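Local coordinates for protein cyclopropane mycolic acid synthase 1 (Mycobacterium tuberculosis, PDB 1KPH) that transfers a methylene group from S-adenosyl-L-methionine to a double bond of alpha mycolic acids, forming the distal cyclopropane ring, at residues V91-S96 with E124-P129; E145-F150 with R204-P209; T235-S240 with M272-Y277. One frame throughout, in Å; residues are numbered along the deposited sequence.

How the contacts relate
From the N terminus, three loops close in series, none nested or crossed. In contact 1, 27 residues, including helix 97-109 and strand 116-119, lie between 91-96 and 124-129, which join strand 89-93 to the loop ahead of strand 132-136, and both reach the bound S-adenosyl-L-homocysteine. Contact 2 joins the start of helix 147-157 to the loop before helix 208-217, whose R204 and L205 border the didecyl-dimethyl-ammonium. Contact 3 pairs helices 229-245 and 256-275 on another flank of that ligand, its centre about 30 Å from that of contact 1. Contacts 1 and 2 touch, E124 OE1 meeting R146 NH1 at 2.9 Å in a salt bridge; contacts 2 and 3 do not, their nearest atoms about 6 Å apart.

Contact 1: V91-S96 with E124-P129; sequences VGLTLS and EQFDEP. With SAH (S-adenosyl-L-homocysteine), chain F.
V91 meets the far end of the F126 ring, its CG1 lying 3.9 Å from F126 CE1; with CG1 anti to the backbone N (chi1 176°), that methyl is the branch doing the touching. Two residues on along strand 89-93, L93 reaches the root of the same side chain at about a right angle: L93 CD1 sits 3.8 Å from F126 CB. F126 thus spans both strand residues, and L69 of the adjacent strand 67-71 also touches it. Past the strand the chain turns to the cofactor product. T94 OG1 is gripped from several directions: it accepts a bond from O2' of S-adenosyl-L-homocysteine (2.9 Å), takes the backbone N-H of S96 in an ST turn (3.2 Å, 165°), and is further bonded to Q99 OE1. The backbone N of L95 donates to the same O2' at 3.2 Å, while L95 CD1 packs on the adenine, 3.7 Å from its C5. S96 completes the segment as N-cap of helix 97-109. Across from it, E124 OE2 accepts a bond from the adenine N6 at 3.1 Å; the bond from N6 to OE1 is weak, and OE1 is also salt-bridged to R146. Ribose held just beyond the second strand, and adenine N6 bonded by an acid after the third, fit the cofactor site of a Rossmann-like, S-adenosylmethionine-dependent methyltransferase.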
loop_
_atom_site.group_PDB
_atom_site.type_symbol
_atom_site.label_atom_id
_atom_site.label_comp_id
_atom_site.label_asym_id
_atom_site.label_seq_id
_atom_site.Cartn_x
_atom_site.Cartn_y
_atom_site.Cartn_z
ATOM N N VAL A 91 3.195 14.186 -6.770
ATOM C CA VAL A 91 2.795 13.508 -7.988
ATOM C C VAL A 91 2.346 12.127 -7.519
ATOM O O VAL A 91 3.102 11.413 -6.862
ATOM C CB VAL A 91 3.976 13.367 -8.967
ATOM C CG1 VAL A 91 3.549 12.570 -10.189
ATOM C CG2 VAL A 91 4.464 14.747 -9.389
ATOM N N GLY A 92 1.106 11.768 -7.827
ATOM C CA GLY A 92 0.585 10.477 -7.415
ATOM C C GLY A 92 0.208 9.617 -8.604
ATOM O O GLY A 92 -0.365 10.112 -9.577
ATOM N N LEU A 93 0.524 8.328 -8.522
ATOM C CA LEU A 93 0.224 7.390 -9.600
ATOM C C LEU A 93 -0.718 6.292 -9.126
ATOM O O LEU A 93 -0.582 5.793 -8.012
ATOM C CB LEU A 93 1.521 6.756 -10.111
ATOM C CG LEU A 93 2.618 7.707 -10.595
ATOM C CD1 LEU A 93 3.869 6.908 -10.964
ATOM C CD2 LEU A 93 2.108 8.504 -11.791
ATOM N N THR A 94 -1.679 5.926 -9.970
ATOM C CA THR A 94 -2.638 4.874 -9.634
ATOM C C THR A 94 -3.312 4.315 -10.886
ATOM O O THR A 94 -3.577 5.048 -11.839
ATOM C CB THR A 94 -3.744 5.379 -8.691
ATOM O OG1 THR A 94 -4.621 4.293 -8.368
ATOM C CG2 THR A 94 -4.561 6.481 -9.357
ATOM N N LEU A 95 -3.598 3.018 -10.874
ATOM C CA LEU A 95 -4.242 2.371 -12.010
ATOM C C LEU A 95 -5.753 2.344 -11.827
ATOM O O LEU A 95 -6.486 1.881 -12.703
ATOM C CB LEU A 95 -3.723 0.938 -12.164
ATOM C CG LEU A 95 -2.201 0.777 -12.171
ATOM C CD1 LEU A 95 -1.844 -0.685 -12.428
ATOM C CD2 LEU A 95 -1.594 1.682 -13.236
ATOM N N SER A 96 -6.213 2.849 -10.685
ATOM C CA SER A 96 -7.634 2.872 -10.364
ATOM C C SER A 96 -8.338 4.116 -10.903
ATOM O O SER A 96 -7.986 5.242 -10.552
ATOM C CB SER A 96 -7.819 2.794 -8.845
ATOM O OG SER A 96 -9.184 2.867 -8.488
ATOM N N GLU A 124 5.315 2.295 -14.744
ATOM C CA GLU A 124 5.817 1.779 -16.013
ATOM C C GLU A 124 5.695 2.823 -17.118
ATOM O O GLU A 124 6.371 2.734 -18.140
ATOM C CB GLU A 124 5.037 0.529 -16.440
ATOM C CG GLU A 124 5.152 -0.684 -15.516
ATOM C CD GLU A 124 4.066 -0.735 -14.454
ATOM O OE1 GLU A 124 3.774 -1.847 -13.965
ATOM O OE2 GLU A 124 3.508 0.328 -14.101
ATOM N N GLN A 125 4.824 3.807 -16.905
ATOM C CA GLN A 125 4.593 4.864 -17.882
ATOM C C GLN A 125 5.022 6.230 -17.352
ATOM O O GLN A 125 4.687 7.263 -17.937
ATOM C CB GLN A 125 3.111 4.910 -18.247
ATOM C CG GLN A 125 2.547 3.579 -18.710
ATOM C CD GLN A 125 1.035 3.589 -18.795
ATOM O OE1 GLN A 125 0.351 3.882 -17.814
ATOM N NE2 GLN A 125 0.503 3.265 -19.970
ATOM N N PHE A 126 5.755 6.232 -16.242
ATOM C CA PHE A 126 6.223 7.477 -15.639
ATOM C C PHE A 126 7.744 7.536 -15.637
ATOM O O PHE A 126 8.405 6.696 -15.032
ATOM C CB PHE A 126 5.719 7.601 -14.195
ATOM C CG PHE A 126 6.115 8.886 -13.526
ATOM C CD1 PHE A 126 5.365 10.044 -13.711
ATOM C CD2 PHE A 126 7.256 8.947 -12.733
ATOM C CE1 PHE A 126 5.748 11.247 -13.113
ATOM C CE2 PHE A 126 7.645 10.145 -12.133
ATOM C CZ PHE A 126 6.890 11.296 -12.324
ATOM N N ASP A 127 8.291 8.540 -16.314
ATOM C CA ASP A 127 9.736 8.711 -16.398
ATOM C C ASP A 127 10.075 10.182 -16.199
ATOM O O ASP A 127 10.531 10.863 -17.117
ATOM C CB ASP A 127 10.238 8.228 -17.762
ATOM C CG ASP A 127 11.742 8.337 -17.905
ATOM O OD1 ASP A 127 12.465 7.833 -17.018
ATOM O OD2 ASP A 127 12.201 8.922 -18.909
ATOM N N GLU A 128 9.848 10.662 -14.984
ATOM C CA GLU A 128 10.104 12.053 -14.651
ATOM C C GLU A 128 10.875 12.160 -13.340
ATOM O O GLU A 128 10.567 11.469 -12.369
ATOM C CB GLU A 128 8.769 12.787 -14.562
ATOM C CG GLU A 128 8.844 14.233 -14.149
ATOM C CD GLU A 128 7.562 14.965 -14.475
ATOM O OE1 GLU A 128 6.478 14.387 -14.244
ATOM O OE2 GLU A 128 7.637 16.115 -14.961
ATOM N N PRO A 129 11.897 13.029 -13.300
ATOM C CA PRO A 129 12.707 13.207 -12.090
ATOM C C PRO A 129 11.904 13.723 -10.902
ATOM O O PRO A 129 11.084 14.630 -11.043
ATOM C CB PRO A 129 13.774 14.211 -12.525
ATOM C CG PRO A 129 13.878 13.993 -14.005
ATOM C CD PRO A 129 12.429 13.840 -14.406
HETATM N N SAH F . -0.793 3.741 -0.985
HETATM C CA SAH F . -2.226 3.856 -0.713
HETATM C CB SAH F . -3.038 2.814 -1.512
HETATM C CG SAH F . -2.584 1.338 -1.480
HETATM C C SAH F . -2.519 3.689 0.788
HETATM O OXT SAH F . -3.666 3.937 1.201
HETATM C "C5'" SAH F . -2.573 -0.141 -3.871
HETATM C "C4'" SAH F . -2.384 1.074 -4.769
HETATM O "O4'" SAH F . -1.241 0.951 -5.658
HETATM C "C3'" SAH F . -3.594 1.355 -5.657
HETATM O "O3'" SAH F . -3.871 2.780 -5.638
HETATM C "C2'" SAH F . -3.153 0.875 -7.019
HETATM O "O2'" SAH F . -3.865 1.518 -8.078
HETATM C "C1'" SAH F . -1.697 1.192 -7.012
HETATM N N9 SAH F . -0.920 0.412 -7.981
HETATM C C8 SAH F . -0.863 -0.929 -8.207
HETATM N N7 SAH F . -0.066 -1.334 -9.146
HETATM C C5 SAH F . 0.475 -0.132 -9.601
HETATM C C6 SAH F . 1.502 0.234 -10.697
HETATM N N6 SAH F . 2.104 -0.681 -11.473
HETATM N N1 SAH F . 1.786 1.570 -10.853
HETATM C C2 SAH F . 1.170 2.487 -10.058
HETATM N N3 SAH F . 0.262 2.287 -9.073
HETATM C C4 SAH F . -0.041 0.944 -8.898
#

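Contact 2: E145-F150 with R204-P209; sequences ERYDAF and RLPSIP. With 10A (didecyl-dimethyl-ammonium), chain G.
The Y147 ring comes end-first against the P206 ring, the two side chains crossing at about a right angle, with P206 CB approaching obliquely 3.4 Å from Y147 CE1. F139 stacks on Y147, and the H144 imidazole meets it with planes about 50° apart. Y147 opens helix 147-157, the helix of the beta-alpha-beta crossover between strands 132-136 and 163-171 of the Rossmann-like core, and the contact ties this helix start to the loop leading into helix 208-217. With CG anti to the carbonyl carbon (chi1 -71°), the Y147 ring is carried beside its backbone N and out to P206. Packing is tight at the phenol end, where Y147 OH lies 3.2 Å from P206 CB and 3.4 Å from P206 CD. A water sits between Y147 OH and R204 O as a possible bridge, but its distances are too short to be trusted. The loop is also pinned by its backbone: L205 O accepts from H144 NE2, R204 pairs with E140, and P206 with G171 of strand 163-171. S207 N-caps helix 208-217. The CB of P206 is directed toward 145-150 and that of L205 away from it; the L205 side chain reaches both decyl tails in the didecyl-dimethyl-ammonium pocket, probably the site of the acyl chain: L205 CG lies 3.4 Å from C3 of one, and L205 CD1 3.4 Å from C22, the terminal carbon of the other.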
loop_
_atom_site.group_PDB
_atom_site.type_symbol
_atom_site.label_atom_id
_atom_site.label_comp_id
_atom_site.label_asym_id
_atom_site.label_seq_id
_atom_site.Cartn_x
_atom_site.Cartn_y
_atom_site.Cartn_z
ATOM N N GLU A 145 8.215 -10.417 -11.455
ATOM C CA GLU A 145 8.792 -10.167 -12.769
ATOM C C GLU A 145 9.135 -8.712 -13.066
ATOM O O GLU A 145 9.956 -8.442 -13.942
ATOM C CB GLU A 145 7.853 -10.685 -13.861
ATOM C CG GLU A 145 6.443 -10.129 -13.782
ATOM C CD GLU A 145 5.541 -10.939 -12.865
ATOM O OE1 GLU A 145 5.969 -11.282 -11.740
ATOM O OE2 GLU A 145 4.394 -11.225 -13.273
ATOM N N ARG A 146 8.520 -7.776 -12.348
ATOM C CA ARG A 146 8.794 -6.368 -12.594
ATOM C C ARG A 146 9.536 -5.648 -11.474
ATOM O O ARG A 146 9.820 -4.454 -11.590
ATOM C CB ARG A 146 7.493 -5.625 -12.905
ATOM C CG ARG A 146 6.800 -6.120 -14.161
ATOM C CD ARG A 146 5.662 -5.206 -14.583
ATOM N NE ARG A 146 4.975 -5.729 -15.758
ATOM C CZ ARG A 146 3.955 -5.131 -16.362
ATOM N NH1 ARG A 146 3.489 -3.973 -15.907
ATOM N NH2 ARG A 146 3.395 -5.699 -17.422
ATOM N N TYR A 147 9.856 -6.366 -10.400
ATOM C CA TYR A 147 10.564 -5.764 -9.272
ATOM C C TYR A 147 11.845 -5.062 -9.697
ATOM O O TYR A 147 12.083 -3.915 -9.335
ATOM C CB TYR A 147 10.905 -6.822 -8.221
ATOM C CG TYR A 147 9.723 -7.358 -7.441
ATOM C CD1 TYR A 147 9.891 -8.410 -6.539
ATOM C CD2 TYR A 147 8.442 -6.816 -7.589
ATOM C CE1 TYR A 147 8.823 -8.913 -5.806
ATOM C CE2 TYR A 147 7.359 -7.316 -6.857
ATOM C CZ TYR A 147 7.562 -8.366 -5.966
ATOM O OH TYR A 147 6.516 -8.876 -5.231
ATOM N N ASP A 148 12.674 -5.757 -10.465
ATOM C CA ASP A 148 13.934 -5.192 -10.924
ATOM C C ASP A 148 13.724 -3.912 -11.731
ATOM O O ASP A 148 14.460 -2.939 -11.570
ATOM C CB ASP A 148 14.693 -6.227 -11.761
ATOM C CG ASP A 148 16.064 -5.742 -12.176
ATOM O OD1 ASP A 148 16.201 -5.207 -13.298
ATOM O OD2 ASP A 148 17.002 -5.886 -11.368
ATOM N N ALA A 149 12.716 -3.916 -12.597
ATOM C CA ALA A 149 12.424 -2.748 -13.419
ATOM C C ALA A 149 12.008 -1.576 -12.539
ATOM O O ALA A 149 12.405 -0.433 -12.778
ATOM C CB ALA A 149 11.321 -3.068 -14.417
ATOM N N PHE A 150 11.207 -1.861 -11.518
ATOM C CA PHE A 150 10.756 -0.813 -10.617
ATOM C C PHE A 150 11.921 -0.115 -9.920
ATOM O O PHE A 150 12.028 1.112 -9.957
ATOM C CB PHE A 150 9.798 -1.375 -9.565
ATOM C CG PHE A 150 9.322 -0.343 -8.585
ATOM C CD1 PHE A 150 8.560 0.741 -9.017
ATOM C CD2 PHE A 150 9.679 -0.422 -7.242
ATOM C CE1 PHE A 150 8.165 1.735 -8.126
ATOM C CE2 PHE A 150 9.288 0.570 -6.341
ATOM C CZ PHE A 150 8.531 1.649 -6.784
ATOM N N ARG A 204 1.027 -10.749 -5.793
ATOM C CA ARG A 204 2.172 -11.606 -5.520
ATOM C C ARG A 204 2.984 -11.000 -4.376
ATOM O O ARG A 204 3.320 -9.818 -4.409
ATOM C CB ARG A 204 3.037 -11.704 -6.775
ATOM C CG ARG A 204 4.228 -12.637 -6.668
ATOM C CD ARG A 204 3.845 -14.098 -6.838
ATOM N NE ARG A 204 5.033 -14.919 -7.058
ATOM C CZ ARG A 204 5.022 -16.234 -7.252
ATOM N NH1 ARG A 204 3.873 -16.899 -7.253
ATOM N NH2 ARG A 204 6.161 -16.883 -7.448
ATOM N N LEU A 205 3.296 -11.802 -3.364
ATOM C CA LEU A 205 4.068 -11.299 -2.234
ATOM C C LEU A 205 5.557 -11.531 -2.370
ATOM O O LEU A 205 6.006 -12.621 -2.722
ATOM C CB LEU A 205 3.615 -11.937 -0.921
ATOM C CG LEU A 205 2.267 -11.547 -0.327
ATOM C CD1 LEU A 205 2.158 -12.164 1.050
ATOM C CD2 LEU A 205 2.141 -10.032 -0.239
ATOM N N PRO A 206 6.351 -10.497 -2.082
ATOM C CA PRO A 206 7.804 -10.601 -2.166
ATOM C C PRO A 206 8.337 -11.031 -0.805
ATOM O O PRO A 206 7.733 -10.729 0.224
ATOM C CB PRO A 206 8.216 -9.178 -2.498
ATOM C CG PRO A 206 7.267 -8.391 -1.637
ATOM C CD PRO A 206 5.938 -9.099 -1.863
ATOM N N SER A 207 9.450 -11.749 -0.802
ATOM C CA SER A 207 10.067 -12.163 0.448
ATOM C C SER A 207 10.982 -10.992 0.778
ATOM O O SER A 207 11.274 -10.175 -0.098
ATOM C CB SER A 207 10.912 -13.418 0.245
ATOM O OG SER A 207 12.087 -13.104 -0.484
ATOM N N ILE A 208 11.431 -10.897 2.024
ATOM C CA ILE A 208 12.317 -9.808 2.411
ATOM C C ILE A 208 13.622 -9.875 1.606
ATOM O O ILE A 208 14.081 -8.866 1.066
ATOM C CB ILE A 208 12.615 -9.849 3.933
ATOM C CG1 ILE A 208 11.339 -9.478 4.709
ATOM C CG2 ILE A 208 13.761 -8.903 4.278
ATOM C CD1 ILE A 208 11.474 -9.534 6.230
ATOM N N PRO A 209 14.238 -11.064 1.514
ATOM C CA PRO A 209 15.483 -11.152 0.745
ATOM C C PRO A 209 15.290 -10.705 -0.700
ATOM O O PRO A 209 16.203 -10.163 -1.314
ATOM C CB PRO A 209 15.846 -12.630 0.848
ATOM C CG PRO A 209 15.336 -12.993 2.211
ATOM C CD PRO A 209 13.972 -12.328 2.224
HETATM C C1 10A G . 0.393 -14.807 -1.992
HETATM C C2 10A G . -0.352 -13.829 -2.908
HETATM C C3 10A G . -0.431 -12.448 -2.248
HETATM C C4 10A G . -1.172 -11.368 -3.050
HETATM C C5 10A G . -1.139 -10.081 -2.212
HETATM C C6 10A G . -1.890 -8.880 -2.806
HETATM C C7 10A G . -1.740 -7.763 -1.761
HETATM C C8 10A G . -2.545 -6.493 -2.045
HETATM C C9 10A G . -2.328 -5.520 -0.865
HETATM C C10 10A G . -3.271 -4.323 -0.986
HETATM N N1 10A G . -3.453 -3.299 0.147
HETATM C C11 10A G . -4.532 -2.345 -0.321
HETATM C C12 10A G . -2.206 -2.476 0.352
HETATM C C13 10A G . -3.817 -3.860 1.531
HETATM C C14 10A G . -5.062 -4.770 1.773
HETATM C C15 10A G . -5.103 -5.542 3.114
HETATM C C16 10A G . -4.001 -6.583 3.419
HETATM C C17 10A G . -4.019 -7.798 2.471
HETATM C C18 10A G . -2.940 -8.836 2.806
HETATM C C19 10A G . -3.020 -10.022 1.835
HETATM C C20 10A G . -1.965 -11.071 2.223
HETATM C C21 10A G . -2.030 -12.297 1.309
HETATM C C22 10A G . -0.974 -13.303 1.770
HETATM O O HOH W 1 4.336 -8.288 -6.165
#

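Contact 3: T235-S240 with M272-Y277; sequences TLDLWS and MFRIGY
R274 reaches D237 through a chain that runs nearly straight at chi2 and then bends at chi3 (-63°), delivering its guanidinium end-on to the carboxylate. The two side chains approach from opposite directions, and their flat groups lie only 14° from coplanar. R274 NH1 donates to D237 OD2 at 2.9 Å and R274 NH2 to D237 OD1 at 3.1 Å, the latter almost straight (176°); both oxygens use their syn lone pairs, giving a two-pronged salt bridge. R274 NE turns to E271, so the guanidinium serves two acids, which would limit its rotation. One residue earlier in each segment, the buried pair L236 and F273 cross at about a right angle, L236 CD1 lying 3.6 Å from F273 CD1. Y232 stacks on the F273 ring. Helix 256-275 ends just beyond in a Schellman motif, Y277 N bonding to M272 O and G276 having positive phi. A salt bridge on the more exposed side and a buried apolar pair next to it thus join helices 229-245 and 256-275; the pair lies beside the didecyl-dimethyl-ammonium, which W239 touches, and L236 touches C269, the probable active-site residue.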
loop_
_atom_site.group_PDB
_atom_site.type_symbol
_atom_site.label_atom_id
_atom_site.label_comp_id
_atom_site.label_asym_id
_atom_site.label_seq_id
_atom_site.Cartn_x
_atom_site.Cartn_y
_atom_site.Cartn_z
ATOM N N THR A 235 -5.325 -3.419 12.548
ATOM C CA THR A 235 -5.878 -2.623 11.460
ATOM C C THR A 235 -6.982 -3.441 10.780
ATOM O O THR A 235 -8.101 -2.961 10.585
ATOM C CB THR A 235 -4.797 -2.273 10.405
ATOM O OG1 THR A 235 -3.742 -1.522 11.022
ATOM C CG2 THR A 235 -5.397 -1.454 9.273
ATOM N N LEU A 236 -6.655 -4.682 10.430
ATOM C CA LEU A 236 -7.600 -5.574 9.772
ATOM C C LEU A 236 -8.807 -5.892 10.655
ATOM O O LEU A 236 -9.930 -5.991 10.159
ATOM C CB LEU A 236 -6.886 -6.863 9.350
ATOM C CG LEU A 236 -5.945 -6.697 8.149
ATOM C CD1 LEU A 236 -4.936 -7.840 8.095
ATOM C CD2 LEU A 236 -6.772 -6.649 6.877
ATOM N N ASP A 237 -8.582 -6.051 11.957
ATOM C CA ASP A 237 -9.686 -6.327 12.874
ATOM C C ASP A 237 -10.641 -5.136 12.872
ATOM O O ASP A 237 -11.859 -5.313 12.859
ATOM C CB ASP A 237 -9.187 -6.573 14.306
ATOM C CG ASP A 237 -8.507 -7.927 14.476
ATOM O OD1 ASP A 237 -8.786 -8.849 13.682
ATOM O OD2 ASP A 237 -7.703 -8.070 15.424
ATOM N N LEU A 238 -10.086 -3.924 12.870
ATOM C CA LEU A 238 -10.907 -2.715 12.869
ATOM C C LEU A 238 -11.647 -2.546 11.550
ATOM O O LEU A 238 -12.775 -2.051 11.529
ATOM C CB LEU A 238 -10.051 -1.470 13.144
ATOM C CG LEU A 238 -9.358 -1.390 14.508
ATOM C CD1 LEU A 238 -8.681 -0.040 14.659
ATOM C CD2 LEU A 238 -10.370 -1.582 15.624
ATOM N N TRP A 239 -11.019 -2.944 10.444
ATOM C CA TRP A 239 -11.678 -2.827 9.145
ATOM C C TRP A 239 -12.867 -3.779 9.073
ATOM O O TRP A 239 -13.948 -3.397 8.624
ATOM C CB TRP A 239 -10.715 -3.148 7.991
ATOM C CG TRP A 239 -9.731 -2.060 7.667
ATOM C CD1 TRP A 239 -9.799 -0.742 8.046
ATOM C CD2 TRP A 239 -8.540 -2.188 6.880
ATOM N NE1 TRP A 239 -8.724 -0.052 7.545
ATOM C CE2 TRP A 239 -7.935 -0.912 6.826
ATOM C CE3 TRP A 239 -7.924 -3.257 6.214
ATOM C CZ2 TRP A 239 -6.738 -0.675 6.133
ATOM C CZ3 TRP A 239 -6.734 -3.023 5.524
ATOM C CH2 TRP A 239 -6.156 -1.737 5.492
ATOM N N SER A 240 -12.666 -5.014 9.524
ATOM C CA SER A 240 -13.726 -6.017 9.491
ATOM C C SER A 240 -14.879 -5.697 10.444
ATOM O O SER A 240 -16.042 -5.980 10.142
ATOM C CB SER A 240 -13.158 -7.406 9.811
ATOM O OG SER A 240 -12.592 -7.446 11.107
ATOM N N MET A 272 -3.670 -14.341 9.682
ATOM C CA MET A 272 -2.396 -14.623 9.041
ATOM C C MET A 272 -1.294 -13.757 9.645
ATOM O O MET A 272 -0.167 -14.221 9.835
ATOM C CB MET A 272 -2.497 -14.380 7.535
ATOM C CG MET A 272 -2.295 -15.629 6.690
ATOM S SD MET A 272 -3.356 -17.011 7.190
ATOM C CE MET A 272 -2.252 -17.932 8.264
ATOM N N PHE A 273 -1.613 -12.501 9.946
ATOM C CA PHE A 273 -0.626 -11.612 10.546
ATOM C C PHE A 273 -0.449 -11.949 12.018
ATOM O O PHE A 273 0.659 -11.881 12.547
ATOM C CB PHE A 273 -1.036 -10.142 10.397
ATOM C CG PHE A 273 -0.678 -9.545 9.059
ATOM C CD1 PHE A 273 -1.654 -9.312 8.099
ATOM C CD2 PHE A 273 0.647 -9.236 8.757
ATOM C CE1 PHE A 273 -1.319 -8.780 6.853
ATOM C CE2 PHE A 273 0.995 -8.704 7.514
ATOM C CZ PHE A 273 0.009 -8.476 6.562
ATOM N N ARG A 274 -1.547 -12.325 12.672
ATOM C CA ARG A 274 -1.509 -12.676 14.087
ATOM C C ARG A 274 -0.576 -13.863 14.338
ATOM O O ARG A 274 0.227 -13.836 15.269
ATOM C CB ARG A 274 -2.920 -13.009 14.594
ATOM C CG ARG A 274 -3.342 -12.227 15.840
ATOM C CD ARG A 274 -4.627 -12.787 16.457
ATOM N NE ARG A 274 -5.779 -12.676 15.563
ATOM C CZ ARG A 274 -6.409 -11.537 15.283
ATOM N NH1 ARG A 274 -6.008 -10.399 15.833
ATOM N NH2 ARG A 274 -7.434 -11.536 14.441
ATOM N N ILE A 275 -0.669 -14.892 13.499
ATOM C CA ILE A 275 0.164 -16.084 13.652
ATOM C C ILE A 275 1.574 -15.928 13.072
ATOM O O ILE A 275 2.464 -16.726 13.367
ATOM C CB ILE A 275 -0.516 -17.324 13.022
ATOM C CG1 ILE A 275 0.306 -18.578 13.326
ATOM C CG2 ILE A 275 -0.670 -17.138 11.523
ATOM C CD1 ILE A 275 -0.371 -19.869 12.924
ATOM N N GLY A 276 1.773 -14.911 12.238
ATOM C CA GLY A 276 3.091 -14.673 11.678
ATOM C C GLY A 276 3.455 -15.244 10.319
ATOM O O GLY A 276 4.634 -15.242 9.962
ATOM N N TYR A 277 2.483 -15.729 9.552
ATOM C CA TYR A 277 2.803 -16.276 8.234
ATOM C C TYR A 277 3.140 -15.160 7.257
ATOM O O TYR A 277 3.813 -15.387 6.255
ATOM C CB TYR A 277 1.650 -17.120 7.681
ATOM C CG TYR A 277 1.459 -18.433 8.405
ATOM C CD1 TYR A 277 0.738 -19.479 7.825
ATOM C CD2 TYR A 277 1.986 -18.627 9.681
ATOM C CE1 TYR A 277 0.549 -20.685 8.503
ATOM C CE2 TYR A 277 1.803 -19.820 10.364
ATOM C CZ TYR A 277 1.086 -20.844 9.774
ATOM O OH TYR A 277 0.909 -22.018 10.471
#